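Local coordinates for clan CA, family C40, NlpC/P60 superfamily cysteine peptidase (Trichomonas vaginalis, PDB 6BIO), which probably hydrolyses bacterial peptidoglycan as a cysteine peptidase of the NlpC/P60 superfamily, at residues Q88-N94 and Y108-Q114; F120-Y126 and L142-W146; A201-D205 and V235-G239; D221-R226 and P268-R274. All coordinates share one frame; numbering follows the deposited sequence.

Contact 1. Residues Q88-N94 and Y108-Q114; sequences QSVTEAN and YVPANSQ
Ala-93 and Val-109 form an antiparallel hydrogen-bonded pair (Val-109 N to Ala-93 O 2.8 Å, Ala-93 N to Val-109 O 3.1 Å), and beyond a turn the two chains meet again at the non-hydrogen-bonded pair Gln-88 and Gln-114. Between these points lies a type II beta turn from Pro-110 to Ser-113, and two serines fasten it: the backbone N of Ser-89 donates to Ser-113 O at 2.9 Å. In return Ser-89 OG, placed between its own backbone N and carbonyl carbon (chi1 68°), accepts a hydrogen bond from Ser-113 N at 3.2 Å. Within the turn, Ser-113 OG donates to Pro-110 O at 2.7 Å from above the carbonyl plane. At the other end Tyr-108 OH gives a hydrogen bond of 2.6 Å to the anti lone pair of Glu-92 OE1, with carboxylate and ring planes 80° apart. In this bacterial SH3 domain, the serine hydroxyls thus complete the bonding where strand pairing lapses; the phenol bond would probably stabilise the ionised form of Glu-92.

Contact 2. Residues F120-Y126 and L142-W146; sequences FNCDGFY and LQYKW
An aromatic cluster of Phe-120, Tyr-126 and Trp-146 joins the hairpin of strands 114-122 and 125-130, in the bacterial SH3 domain, to the loop that leads away toward helix 154-163. The indole is the centrepiece. Its chi1 of 70° sets CG between the backbone N and the carbonyl carbon, which brings one face of the ring system against the hairpin. Over that face lie Phe-120 CD2, 3.6 Å from Trp-146 CD2 and displaced toward the rim, and the side chain of Asn-121, whose CG comes within 3.4 Å of Trp-146 CZ2. The amide of Asn-121 is tilted 32° from the indole, while its ND2 is engaged by Asp-194 OD2. Tyr-126 approaches differently: its OH reaches the indole edge in plane, 3.5 Å from Trp-146 CD1. The same oxygen accepts a weak, bent hydrogen bond from Trp-146 N (3.1 Å, 129°) and lies 3.0 Å from Tyr-144 O. Further back along the phenol ring, Tyr-126 CD2 rests on Leu-142 CD1 at 3.5 Å. Around this group, Phe-120 stacks on His-55, Leu-142 reaches Val-115 and Ile-117 of strand 114-122, and Tyr-144 packs on Ile-85 of strand 80-88, with its N bonded to Thr-87 OG1, as the loop packs against strands 80-88 and 114-122.

Contact 3. Residues A201-D205 and V235-G239; sequences ADVQD and VTHVG
Ala-201 and Val-235 bring the short helix 201-204 against the bulged entry to strand 237-243, beside what is probably the active site. A classic beta bulge sets two residues, Thr-236 and His-237, opposite the single Phe-225 of the next strand, and the helix covers the neighbouring residues. Ala-201 CB fits against the strand backbone, 3.8 Å from His-237 O, and 4.0 Å from Val-238 CG1. The two methyls of Val-235 divide the work: CG1 meets Ala-201 O at 3.6 Å, and CG2 lies against the carboxylate of Asp-205, 3.7 Å from its CG. OD1 of that carboxylate is held by the hydroxyls of Thr-224, Ser-270 and Thr-271. Gln-204 reaches out with its chain extended and crosses Val-238 at about a right angle, its OE1 3.5 Å from Val-238 CG1. NE2 is gripped by His-198 O and Ser-183 O, whereas the buried OE1 has no polar partner in the model. A water bridges the two backbones, accepting from Asp-202 N at 2.9 Å and donating to Val-235 O at 3.3 Å. His-237 points away from the helix, its NE2 hydrogen-bonded to His-249 ND1 and its ring touching Cys-182, an arrangement consistent with the cysteine-histidine-histidine triad of NlpC/P60 peptidases.

Contact 4. Residues D221-R226 and P268-R274; sequences DIITFR and PVSTIRR
Asp-221 and Arg-274 meet side-on and nearly coplanar, their carboxylate and guanidinium planes only 21° apart. Arg-274 NE donates to Asp-221 OD1 at 2.8 Å, almost straight at 173°, and Arg-274 NH2 reaches the syn lone pair of Asp-221 OD2, also at 2.8 Å. Farther along the antiparallel strands, Thr-224 turns its hydroxyl across a beta bulge, and OG1 accepts a hydrogen bond from Thr-271 N at 3.1 Å. One methyl of Val-269, CG2, touches both Ile-223 CG2 (3.8 Å) and Phe-225 CE1 (3.7 Å), which lie on the same side of it. The Arg-226 chain, bent at chi3, passes across the Pro-268 ring, with NH2 4.0 Å from Pro-268 CB; a water accepts from its NH1 and donates to Ser-270 OG, which, like Thr-224 OG1, also bonds Asp-205. Asp-221 is buried, yet Trp-276 NE1 adds a donor to OD1 and Leu-218 N one to OD2. Four donors on one carboxylate would probably keep it ionised and fix its rotation at the end of this pair of neighbouring strands in the six-stranded NlpC/P60 sheet.

In the fold
Along the chain the contacts fall into two groups. Contacts 1 and 2 come first, in series, with centres about 14 Å apart; they touch where Gln-88 O meets Gln-143 N, and both involve the bacterial SH3 domain. Contacts 3 and 4 follow in the NlpC/P60 domain, their segments alternating in sequence and their centres about 7 Å apart, because strands 222-225 and 237-243 are neighbours in one six-stranded antiparallel sheet. Contact 1 lies about 45 Å from contacts 3 and 4, centre to centre, and contact 2 about 31 and 32 Å from them, across the centre of the chain. This separation fits a modular enzyme whose SH3 part is distinct from its probable catalytic domain.

Contact 1. Residues Q88-N94 and Y108-Q114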
loop_
_atom_site.group_PDB
_atom_site.type_symbol
_atom_site.label_atom_id
_atom_site.label_comp_id
_atom_site.label_asym_id
_atom_site.label_seq_id
_atom_site.Cartn_x
_atom_site.Cartn_y
_atom_site.Cartn_z
ATOM N N GLN A 88 -20.205 7.106 -6.922
ATOM C CA GLN A 88 -20.938 7.546 -8.099
ATOM C C GLN A 88 -19.980 7.990 -9.189
ATOM O O GLN A 88 -18.856 8.427 -8.908
ATOM C CB GLN A 88 -21.942 8.639 -7.777
ATOM C CG GLN A 88 -21.304 9.935 -7.433
ATOM C CD GLN A 88 -22.386 10.995 -7.287
ATOM O OE1 GLN A 88 -22.459 11.970 -8.059
ATOM N NE2 GLN A 88 -23.287 10.775 -6.324
ATOM N N SER A 89 -20.406 7.866 -10.441
ATOM C CA SER A 89 -19.599 8.389 -11.521
ATOM C C SER A 89 -19.859 9.883 -11.642
ATOM O O SER A 89 -20.936 10.392 -11.299
ATOM C CB SER A 89 -19.912 7.693 -12.846
ATOM O OG SER A 89 -21.217 8.008 -13.308
ATOM N N VAL A 90 -18.865 10.589 -12.144
ATOM C CA VAL A 90 -18.969 12.038 -12.336
ATOM C C VAL A 90 -19.016 12.425 -13.805
ATOM O O VAL A 90 -19.292 13.598 -14.111
ATOM C CB VAL A 90 -17.827 12.792 -11.617
ATOM C CG1 VAL A 90 -17.819 12.425 -10.130
ATOM C CG2 VAL A 90 -16.486 12.480 -12.270
ATOM N N THR A 91 -18.667 11.515 -14.709
ATOM C CA THR A 91 -18.638 11.757 -16.144
ATOM C C THR A 91 -19.087 10.477 -16.824
ATOM O O THR A 91 -18.859 9.396 -16.308
ATOM C CB THR A 91 -17.202 12.080 -16.614
ATOM O OG1 THR A 91 -16.633 13.099 -15.789
ATOM C CG2 THR A 91 -17.187 12.600 -18.052
ATOM N N GLU A 92 -19.733 10.599 -17.974
ATOM C CA GLU A 92 -20.115 9.404 -18.723
ATOM C C GLU A 92 -18.863 8.596 -19.083
ATOM O O GLU A 92 -17.779 9.145 -19.312
ATOM C CB GLU A 92 -20.898 9.773 -19.987
ATOM C CG GLU A 92 -20.082 10.546 -21.027
ATOM C CD GLU A 92 -20.844 10.768 -22.353
ATOM O OE1 GLU A 92 -21.918 10.130 -22.584
ATOM O OE2 GLU A 92 -20.354 11.590 -23.161
ATOM N N ALA A 93 -19.022 7.274 -19.112
ATOM C CA ALA A 93 -17.903 6.369 -19.377
ATOM C C ALA A 93 -18.479 5.020 -19.790
ATOM O O ALA A 93 -19.675 4.747 -19.626
ATOM C CB ALA A 93 -17.052 6.176 -18.131
ATOM N N ASN A 94 -17.626 4.172 -20.359
ATOM C CA ASN A 94 -17.956 2.775 -20.592
ATOM C C ASN A 94 -17.349 1.896 -19.504
ATOM O O ASN A 94 -16.220 2.123 -19.046
ATOM C CB ASN A 94 -17.385 2.306 -21.928
ATOM C CG ASN A 94 -18.135 2.870 -23.106
ATOM O OD1 ASN A 94 -19.360 3.027 -23.084
ATOM N ND2 ASN A 94 -17.397 3.193 -24.153
ATOM N N TYR A 108 -22.553 1.003 -21.104
ATOM C CA TYR A 108 -22.418 2.442 -20.988
ATOM C C TYR A 108 -22.948 2.886 -19.625
ATOM O O TYR A 108 -23.965 2.389 -19.138
ATOM C CB TYR A 108 -23.250 3.102 -22.090
ATOM C CG TYR A 108 -23.364 4.576 -21.932
ATOM C CD1 TYR A 108 -22.267 5.414 -22.222
ATOM C CD2 TYR A 108 -24.546 5.148 -21.457
ATOM C CE1 TYR A 108 -22.378 6.779 -22.065
ATOM C CE2 TYR A 108 -24.667 6.518 -21.318
ATOM C CZ TYR A 108 -23.596 7.322 -21.621
ATOM O OH TYR A 108 -23.763 8.669 -21.420
ATOM N N VAL A 109 -22.229 3.805 -18.995
ATOM C CA VAL A 109 -22.618 4.333 -17.695
ATOM C C VAL A 109 -22.787 5.836 -17.775
ATOM O O VAL A 109 -21.795 6.553 -18.013
ATOM C CB VAL A 109 -21.561 3.995 -16.622
ATOM C CG1 VAL A 109 -22.048 4.465 -15.294
ATOM C CG2 VAL A 109 -21.288 2.528 -16.576
ATOM N N PRO A 110 -24.010 6.357 -17.631
ATOM C CA PRO A 110 -24.185 7.805 -17.659
ATOM C C PRO A 110 -23.547 8.448 -16.447
ATOM O O PRO A 110 -23.293 7.826 -15.405
ATOM C CB PRO A 110 -25.704 8.013 -17.650
ATOM C CG PRO A 110 -26.291 6.753 -17.290
ATOM C CD PRO A 110 -25.293 5.647 -17.474
ATOM N N ALA A 111 -23.234 9.721 -16.625
ATOM C CA ALA A 111 -22.727 10.491 -15.517
ATOM C C ALA A 111 -23.720 10.436 -14.358
ATOM O O ALA A 111 -24.930 10.334 -14.551
ATOM C CB ALA A 111 -22.486 11.939 -15.941
ATOM N N ASN A 112 -23.195 10.542 -13.139
ATOM C CA ASN A 112 -23.990 10.587 -11.912
ATOM C C ASN A 112 -24.660 9.270 -11.560
ATOM O O ASN A 112 -25.723 9.265 -10.928
ATOM C CB ASN A 112 -25.103 11.630 -12.026
ATOM C CG ASN A 112 -24.959 12.746 -11.083
ATOM O OD1 ASN A 112 -24.378 12.645 -9.995
ATOM N ND2 ASN A 112 -25.468 13.868 -11.506
ATOM N N SER A 113 -24.127 8.158 -12.040
ATOM C CA SER A 113 -24.669 6.840 -11.758
ATOM C C SER A 113 -24.122 6.325 -10.435
ATOM O O SER A 113 -22.928 6.442 -10.144
ATOM C CB SER A 113 -24.259 5.863 -12.857
ATOM O OG SER A 113 -24.925 6.163 -14.089
ATOM N N GLN A 114 -24.969 5.684 -9.655
ATOM C CA GLN A 114 -24.505 4.960 -8.482
ATOM C C GLN A 114 -23.872 3.644 -8.917
ATOM O O GLN A 114 -24.489 2.860 -9.637
ATOM C CB GLN A 114 -25.682 4.652 -7.564
ATOM C CG GLN A 114 -26.503 5.848 -7.072
ATOM C CD GLN A 114 -25.722 6.760 -6.204
ATOM O OE1 GLN A 114 -24.952 6.308 -5.340
ATOM N NE2 GLN A 114 -25.878 8.061 -6.427
#

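Contact 2. Residues F120-Y126 and L142-W146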
loop_
_atom_site.group_PDB
_atom_site.type_symbol
_atom_site.label_atom_id
_atom_site.label_comp_id
_atom_site.label_asym_id
_atom_site.label_seq_id
_atom_site.Cartn_x
_atom_site.Cartn_y
_atom_site.Cartn_z
ATOM N N PHE A 120 -9.616 -1.945 -7.111
ATOM C CA PHE A 120 -9.036 -0.628 -7.287
ATOM C C PHE A 120 -7.631 -0.738 -7.847
ATOM O O PHE A 120 -6.988 -1.767 -7.763
ATOM C CB PHE A 120 -9.014 0.162 -5.970
ATOM C CG PHE A 120 -8.049 -0.429 -4.971
ATOM C CD1 PHE A 120 -8.368 -1.581 -4.268
ATOM C CD2 PHE A 120 -6.801 0.126 -4.751
ATOM C CE1 PHE A 120 -7.496 -2.170 -3.417
ATOM C CE2 PHE A 120 -5.889 -0.477 -3.872
ATOM C CZ PHE A 120 -6.244 -1.611 -3.208
ATOM N N ASN A 121 -7.121 0.369 -8.382
ATOM C CA ASN A 121 -5.752 0.454 -8.880
ATOM C C ASN A 121 -5.506 -0.566 -9.968
ATOM O O ASN A 121 -4.418 -1.114 -10.096
ATOM C CB ASN A 121 -4.716 0.345 -7.760
ATOM C CG ASN A 121 -3.329 0.773 -8.172
ATOM O OD1 ASN A 121 -3.150 1.598 -9.056
ATOM N ND2 ASN A 121 -2.328 0.268 -7.466
ATOM N N CYS A 122 -6.533 -0.763 -10.812
ATOM C CA CYS A 122 -6.451 -1.748 -11.897
ATOM C C CYS A 122 -5.889 -1.093 -13.159
ATOM O O CYS A 122 -6.589 -0.880 -14.141
ATOM C CB CYS A 122 -7.817 -2.358 -12.181
ATOM S SG CYS A 122 -8.825 -2.738 -10.735
ATOM N N ASP A 123 -4.611 -0.733 -13.099
ATOM C CA ASP A 123 -3.906 -0.177 -14.247
ATOM C C ASP A 123 -4.649 1.001 -14.868
ATOM O O ASP A 123 -4.792 1.095 -16.101
ATOM C CB ASP A 123 -3.631 -1.255 -15.282
ATOM C CG ASP A 123 -2.788 -2.384 -14.728
ATOM O OD1 ASP A 123 -2.050 -2.190 -13.757
ATOM O OD2 ASP A 123 -2.896 -3.494 -15.227
ATOM N N GLY A 124 -5.131 1.909 -14.017
ATOM C CA GLY A 124 -5.820 3.112 -14.467
ATOM C C GLY A 124 -7.327 3.009 -14.436
ATOM O O GLY A 124 -7.996 3.979 -14.822
ATOM N N PHE A 125 -7.868 1.920 -13.879
ATOM C CA PHE A 125 -9.294 1.627 -13.834
ATOM C C PHE A 125 -9.685 1.156 -12.438
ATOM O O PHE A 125 -8.858 0.617 -11.708
ATOM C CB PHE A 125 -9.687 0.505 -14.815
ATOM C CG PHE A 125 -9.465 0.830 -16.282
ATOM C CD1 PHE A 125 -8.194 0.782 -16.847
ATOM C CD2 PHE A 125 -10.558 1.054 -17.130
ATOM C CE1 PHE A 125 -8.026 1.033 -18.201
ATOM C CE2 PHE A 125 -10.383 1.316 -18.470
ATOM C CZ PHE A 125 -9.106 1.296 -19.007
ATOM N N TYR A 126 -10.971 1.304 -12.076
ATOM C CA TYR A 126 -11.605 0.514 -11.025
ATOM C C TYR A 126 -12.351 -0.628 -11.693
ATOM O O TYR A 126 -12.834 -0.489 -12.828
ATOM C CB TYR A 126 -12.627 1.331 -10.212
ATOM C CG TYR A 126 -12.045 2.414 -9.326
ATOM C CD1 TYR A 126 -11.569 2.117 -8.051
ATOM C CD2 TYR A 126 -11.951 3.727 -9.766
ATOM C CE1 TYR A 126 -11.042 3.074 -7.250
ATOM C CE2 TYR A 126 -11.435 4.714 -8.941
ATOM C CZ TYR A 126 -10.987 4.378 -7.687
ATOM O OH TYR A 126 -10.440 5.285 -6.833
ATOM N N LEU A 142 -14.877 8.194 -11.658
ATOM C CA LEU A 142 -15.553 7.986 -10.386
ATOM C C LEU A 142 -15.178 9.052 -9.384
ATOM O O LEU A 142 -14.051 9.554 -9.389
ATOM C CB LEU A 142 -15.203 6.620 -9.780
ATOM C CG LEU A 142 -15.606 5.416 -10.639
ATOM C CD1 LEU A 142 -15.461 4.135 -9.830
ATOM C CD2 LEU A 142 -17.051 5.528 -11.196
ATOM N N GLN A 143 -16.111 9.331 -8.466
ATOM C CA GLN A 143 -15.885 10.332 -7.418
ATOM C C GLN A 143 -14.856 9.837 -6.405
ATOM O O GLN A 143 -13.942 10.594 -6.030
ATOM C CB GLN A 143 -17.218 10.659 -6.721
ATOM C CG GLN A 143 -17.118 11.551 -5.497
ATOM C CD GLN A 143 -16.581 12.909 -5.803
ATOM O OE1 GLN A 143 -16.880 13.504 -6.855
ATOM N NE2 GLN A 143 -15.768 13.426 -4.890
ATOM N N TYR A 144 -14.969 8.563 -5.987
ATOM C CA TYR A 144 -14.099 7.985 -4.962
ATOM C C TYR A 144 -12.678 7.916 -5.468
ATOM O O TYR A 144 -12.423 7.528 -6.603
ATOM C CB TYR A 144 -14.592 6.577 -4.629
ATOM C CG TYR A 144 -13.806 5.855 -3.528
ATOM C CD1 TYR A 144 -12.666 5.100 -3.826
ATOM C CD2 TYR A 144 -14.211 5.925 -2.198
ATOM C CE1 TYR A 144 -11.953 4.443 -2.822
ATOM C CE2 TYR A 144 -13.506 5.325 -1.202
ATOM C CZ TYR A 144 -12.377 4.573 -1.512
ATOM O OH TYR A 144 -11.634 3.916 -0.571
ATOM N N LYS A 145 -11.730 8.220 -4.585
ATOM C CA LYS A 145 -10.296 8.127 -4.861
ATOM C C LYS A 145 -9.654 7.219 -3.810
ATOM O O LYS A 145 -9.819 7.446 -2.607
ATOM C CB LYS A 145 -9.654 9.511 -4.816
ATOM C CG LYS A 145 -10.220 10.504 -5.760
ATOM C CD LYS A 145 -9.685 10.291 -7.136
ATOM C CE LYS A 145 -10.286 11.320 -8.096
ATOM N NZ LYS A 145 -11.674 10.947 -8.434
ATOM N N TRP A 146 -8.958 6.177 -4.260
ATOM C CA TRP A 146 -8.362 5.239 -3.312
ATOM C C TRP A 146 -7.086 5.780 -2.693
ATOM O O TRP A 146 -6.683 5.320 -1.627
ATOM C CB TRP A 146 -8.142 3.882 -3.989
ATOM C CG TRP A 146 -7.075 3.852 -5.017
ATOM C CD1 TRP A 146 -7.160 4.147 -6.368
ATOM C CD2 TRP A 146 -5.711 3.542 -4.762
ATOM N NE1 TRP A 146 -5.921 4.033 -6.939
ATOM C CE2 TRP A 146 -5.022 3.644 -5.978
ATOM C CE3 TRP A 146 -5.003 3.123 -3.621
ATOM C CZ2 TRP A 146 -3.658 3.363 -6.072
ATOM C CZ3 TRP A 146 -3.670 2.853 -3.736
ATOM C CH2 TRP A 146 -3.018 2.975 -4.931
#

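Contact 3. Residues A201-D205 and V235-G239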
loop_
_atom_site.group_PDB
_atom_site.type_symbol
_atom_site.label_atom_id
_atom_site.label_comp_id
_atom_site.label_asym_id
_atom_site.label_seq_id
_atom_site.Cartn_x
_atom_site.Cartn_y
_atom_site.Cartn_z
ATOM N N ALA A 201 12.927 -3.138 9.942
ATOM C CA ALA A 201 13.846 -2.163 9.396
ATOM C C ALA A 201 15.004 -2.846 8.693
ATOM O O ALA A 201 15.465 -2.373 7.666
ATOM C CB ALA A 201 14.390 -1.242 10.489
ATOM N N ASP A 202 15.515 -3.949 9.264
ATOM C CA ASP A 202 16.669 -4.597 8.658
ATOM C C ASP A 202 16.380 -5.252 7.315
ATOM O O ASP A 202 17.310 -5.558 6.574
ATOM C CB ASP A 202 17.282 -5.612 9.621
ATOM C CG ASP A 202 16.320 -6.706 10.069
ATOM O OD1 ASP A 202 15.105 -6.636 9.843
ATOM O OD2 ASP A 202 16.772 -7.628 10.766
ATOM N N VAL A 203 15.126 -5.475 6.977
ATOM C CA VAL A 203 14.734 -5.957 5.673
ATOM C C VAL A 203 14.322 -4.821 4.754
ATOM O O VAL A 203 14.625 -4.840 3.556
ATOM C CB VAL A 203 13.663 -7.055 5.796
ATOM C CG1 VAL A 203 13.310 -7.596 4.426
ATOM C CG2 VAL A 203 14.205 -8.168 6.647
ATOM N N GLN A 204 13.655 -3.809 5.309
ATOM C CA GLN A 204 13.355 -2.618 4.525
ATOM C C GLN A 204 14.626 -2.019 3.948
ATOM O O GLN A 204 14.628 -1.484 2.840
ATOM C CB GLN A 204 12.641 -1.599 5.407
ATOM C CG GLN A 204 11.250 -2.071 5.808
ATOM C CD GLN A 204 10.588 -1.201 6.866
ATOM O OE1 GLN A 204 11.181 -0.245 7.375
ATOM N NE2 GLN A 204 9.365 -1.505 7.183
ATOM N N ASP A 205 15.724 -2.157 4.685
ATOM C CA ASP A 205 17.064 -1.703 4.287
ATOM C C ASP A 205 17.576 -2.356 3.021
ATOM O O ASP A 205 18.565 -1.872 2.459
ATOM C CB ASP A 205 18.026 -2.042 5.429
ATOM C CG ASP A 205 19.467 -1.593 5.183
ATOM O OD1 ASP A 205 19.701 -0.362 5.150
ATOM O OD2 ASP A 205 20.324 -2.516 5.114
ATOM N N VAL A 235 21.061 -2.992 11.341
ATOM C CA VAL A 235 20.045 -1.973 11.147
ATOM C C VAL A 235 18.934 -2.198 12.162
ATOM O O VAL A 235 18.394 -3.300 12.266
ATOM C CB VAL A 235 19.488 -2.032 9.718
ATOM C CG1 VAL A 235 18.261 -1.162 9.617
ATOM C CG2 VAL A 235 20.593 -1.589 8.728
ATOM N N THR A 236 18.598 -1.163 12.909
ATOM C CA THR A 236 17.649 -1.280 13.989
ATOM C C THR A 236 16.567 -0.222 13.987
ATOM O O THR A 236 15.726 -0.255 14.881
ATOM C CB THR A 236 18.405 -1.175 15.324
ATOM O OG1 THR A 236 19.129 0.057 15.349
ATOM C CG2 THR A 236 19.374 -2.339 15.515
ATOM N N HIS A 237 16.585 0.731 13.067
ATOM C CA HIS A 237 15.616 1.816 13.103
ATOM C C HIS A 237 15.400 2.316 11.684
ATOM O O HIS A 237 16.226 2.092 10.784
ATOM C CB HIS A 237 16.155 2.953 13.992
ATOM C CG HIS A 237 15.129 3.965 14.380
ATOM N ND1 HIS A 237 14.174 3.712 15.333
ATOM C CD2 HIS A 237 14.931 5.245 13.978
ATOM C CE1 HIS A 237 13.404 4.782 15.481
ATOM N NE2 HIS A 237 13.852 5.730 14.680
ATOM N N VAL A 238 14.295 3.028 11.494
ATOM C CA VAL A 238 13.929 3.560 10.183
ATOM C C VAL A 238 12.998 4.734 10.390
ATOM O O VAL A 238 12.238 4.763 11.360
ATOM C CB VAL A 238 13.263 2.465 9.312
ATOM C CG1 VAL A 238 11.979 1.957 9.952
ATOM C CG2 VAL A 238 13.010 2.939 7.878
ATOM N N GLY A 239 13.039 5.695 9.462
ATOM C CA GLY A 239 12.074 6.781 9.398
ATOM C C GLY A 239 11.866 7.198 7.959
ATOM O O GLY A 239 12.539 6.704 7.063
HETATM O O HOH W 1 15.257 -4.200 12.186
#

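Contact 4. Residues D221-R226 and P268-R274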
loop_
_atom_site.group_PDB
_atom_site.type_symbol
_atom_site.label_atom_id
_atom_site.label_comp_id
_atom_site.label_asym_id
_atom_site.label_seq_id
_atom_site.Cartn_x
_atom_site.Cartn_y
_atom_site.Cartn_z
ATOM N N ASP A 221 10.990 8.848 0.704
ATOM C CA ASP A 221 12.122 7.941 0.834
ATOM C C ASP A 221 12.228 7.541 2.296
ATOM O O ASP A 221 11.944 8.326 3.196
ATOM C CB ASP A 221 13.435 8.615 0.389
ATOM C CG ASP A 221 13.460 8.968 -1.098
ATOM O OD1 ASP A 221 12.607 8.451 -1.854
ATOM O OD2 ASP A 221 14.420 9.717 -1.488
ATOM N N ILE A 222 12.627 6.299 2.537
ATOM C CA ILE A 222 12.903 5.840 3.896
ATOM C C ILE A 222 14.402 5.851 4.137
ATOM O O ILE A 222 15.208 5.781 3.211
ATOM C CB ILE A 222 12.278 4.481 4.248
ATOM C CG1 ILE A 222 12.920 3.332 3.498
ATOM C CG2 ILE A 222 10.736 4.557 4.044
ATOM C CD1 ILE A 222 12.486 1.994 3.985
ATOM N N ILE A 223 14.762 6.077 5.396
ATOM C CA ILE A 223 16.143 6.122 5.853
ATOM C C ILE A 223 16.281 5.103 6.963
ATOM O O ILE A 223 15.561 5.186 7.960
ATOM C CB ILE A 223 16.494 7.507 6.406
ATOM C CG1 ILE A 223 16.056 8.649 5.485
ATOM C CG2 ILE A 223 17.969 7.579 6.693
ATOM C CD1 ILE A 223 15.812 9.943 6.272
ATOM N N THR A 224 17.173 4.123 6.789
ATOM C CA THR A 224 17.437 3.165 7.854
ATOM C C THR A 224 18.688 3.575 8.619
ATOM O O THR A 224 19.557 4.283 8.093
ATOM C CB THR A 224 17.581 1.754 7.296
ATOM O OG1 THR A 224 18.666 1.739 6.371
ATOM C CG2 THR A 224 16.277 1.325 6.621
ATOM N N PHE A 225 18.760 3.151 9.882
ATOM C CA PHE A 225 19.807 3.564 10.797
ATOM C C PHE A 225 20.270 2.377 11.634
ATOM O O PHE A 225 19.523 1.432 11.911
ATOM C CB PHE A 225 19.321 4.651 11.768
ATOM C CG PHE A 225 18.751 5.914 11.111
ATOM C CD1 PHE A 225 19.590 6.977 10.788
ATOM C CD2 PHE A 225 17.388 6.047 10.834
ATOM C CE1 PHE A 225 19.067 8.158 10.229
ATOM C CE2 PHE A 225 16.894 7.209 10.303
ATOM C CZ PHE A 225 17.720 8.256 9.996
ATOM N N ARG A 226 21.525 2.496 12.101
ATOM C CA ARG A 226 22.109 1.561 13.053
ATOM C C ARG A 226 22.180 2.273 14.391
ATOM O O ARG A 226 22.995 3.181 14.572
ATOM C CB ARG A 226 23.492 1.093 12.565
ATOM C CG ARG A 226 23.427 0.519 11.166
ATOM C CD ARG A 226 24.669 -0.309 10.838
ATOM N NE ARG A 226 25.846 0.547 10.879
ATOM C CZ ARG A 226 26.277 1.337 9.915
ATOM N NH1 ARG A 226 25.729 1.318 8.708
ATOM N NH2 ARG A 226 27.336 2.124 10.141
ATOM N N PRO A 268 24.139 6.590 12.720
ATOM C CA PRO A 268 24.529 6.488 11.316
ATOM C C PRO A 268 23.431 5.926 10.437
ATOM O O PRO A 268 22.728 4.985 10.804
ATOM C CB PRO A 268 25.700 5.516 11.352
ATOM C CG PRO A 268 25.477 4.753 12.598
ATOM C CD PRO A 268 24.939 5.704 13.570
ATOM N N VAL A 269 23.312 6.517 9.255
ATOM C CA VAL A 269 22.455 5.995 8.207
ATOM C C VAL A 269 23.063 4.712 7.659
ATOM O O VAL A 269 24.276 4.621 7.443
ATOM C CB VAL A 269 22.351 7.022 7.075
ATOM C CG1 VAL A 269 21.637 6.393 5.894
ATOM C CG2 VAL A 269 21.604 8.258 7.550
ATOM N N SER A 270 22.197 3.748 7.357
ATOM C CA SER A 270 22.581 2.547 6.595
ATOM C C SER A 270 22.293 2.780 5.119
ATOM O O SER A 270 23.217 2.910 4.325
ATOM C CB SER A 270 21.853 1.322 7.117
ATOM O OG SER A 270 22.122 0.226 6.311
ATOM N N THR A 271 21.016 2.840 4.731
ATOM C CA THR A 271 20.672 3.185 3.356
ATOM C C THR A 271 19.469 4.114 3.319
ATOM O O THR A 271 18.688 4.215 4.269
ATOM C CB THR A 271 20.406 1.947 2.433
ATOM O OG1 THR A 271 19.228 1.264 2.813
ATOM C CG2 THR A 271 21.601 0.987 2.384
ATOM N N ILE A 272 19.348 4.796 2.191
ATOM C CA ILE A 272 18.163 5.560 1.799
ATOM C C ILE A 272 17.508 4.789 0.666
ATOM O O ILE A 272 18.159 4.484 -0.344
ATOM C CB ILE A 272 18.544 6.981 1.353
ATOM C CG1 ILE A 272 19.315 7.716 2.480
ATOM C CG2 ILE A 272 17.272 7.736 0.934
ATOM C CD1 ILE A 272 19.971 8.977 2.001
ATOM N N ARG A 273 16.217 4.470 0.831
ATOM C CA ARG A 273 15.529 3.592 -0.099
ATOM C C ARG A 273 14.241 4.246 -0.583
ATOM O O ARG A 273 13.457 4.788 0.220
ATOM C CB ARG A 273 15.170 2.256 0.556
ATOM C CG ARG A 273 16.348 1.405 0.969
ATOM C CD ARG A 273 17.184 0.991 -0.195
ATOM N NE ARG A 273 18.186 0.003 0.185
ATOM C CZ ARG A 273 18.735 -0.872 -0.645
ATOM N NH1 ARG A 273 18.334 -0.949 -1.901
ATOM N NH2 ARG A 273 19.673 -1.713 -0.183
ATOM N N ARG A 274 14.014 4.160 -1.887
ATOM C CA ARG A 274 12.873 4.782 -2.559
ATOM C C ARG A 274 11.962 3.667 -3.069
ATOM O O ARG A 274 12.304 2.940 -4.013
ATOM C CB ARG A 274 13.368 5.671 -3.698
ATOM C CG ARG A 274 12.235 6.296 -4.498
ATOM C CD ARG A 274 12.722 7.424 -5.395
ATOM N NE ARG A 274 13.385 8.453 -4.589
ATOM C CZ ARG A 274 14.218 9.374 -5.048
ATOM N NH1 ARG A 274 14.481 9.480 -6.350
ATOM N NH2 ARG A 274 14.788 10.221 -4.193
HETATM O O HOH W 2 24.275 -0.964 7.418
#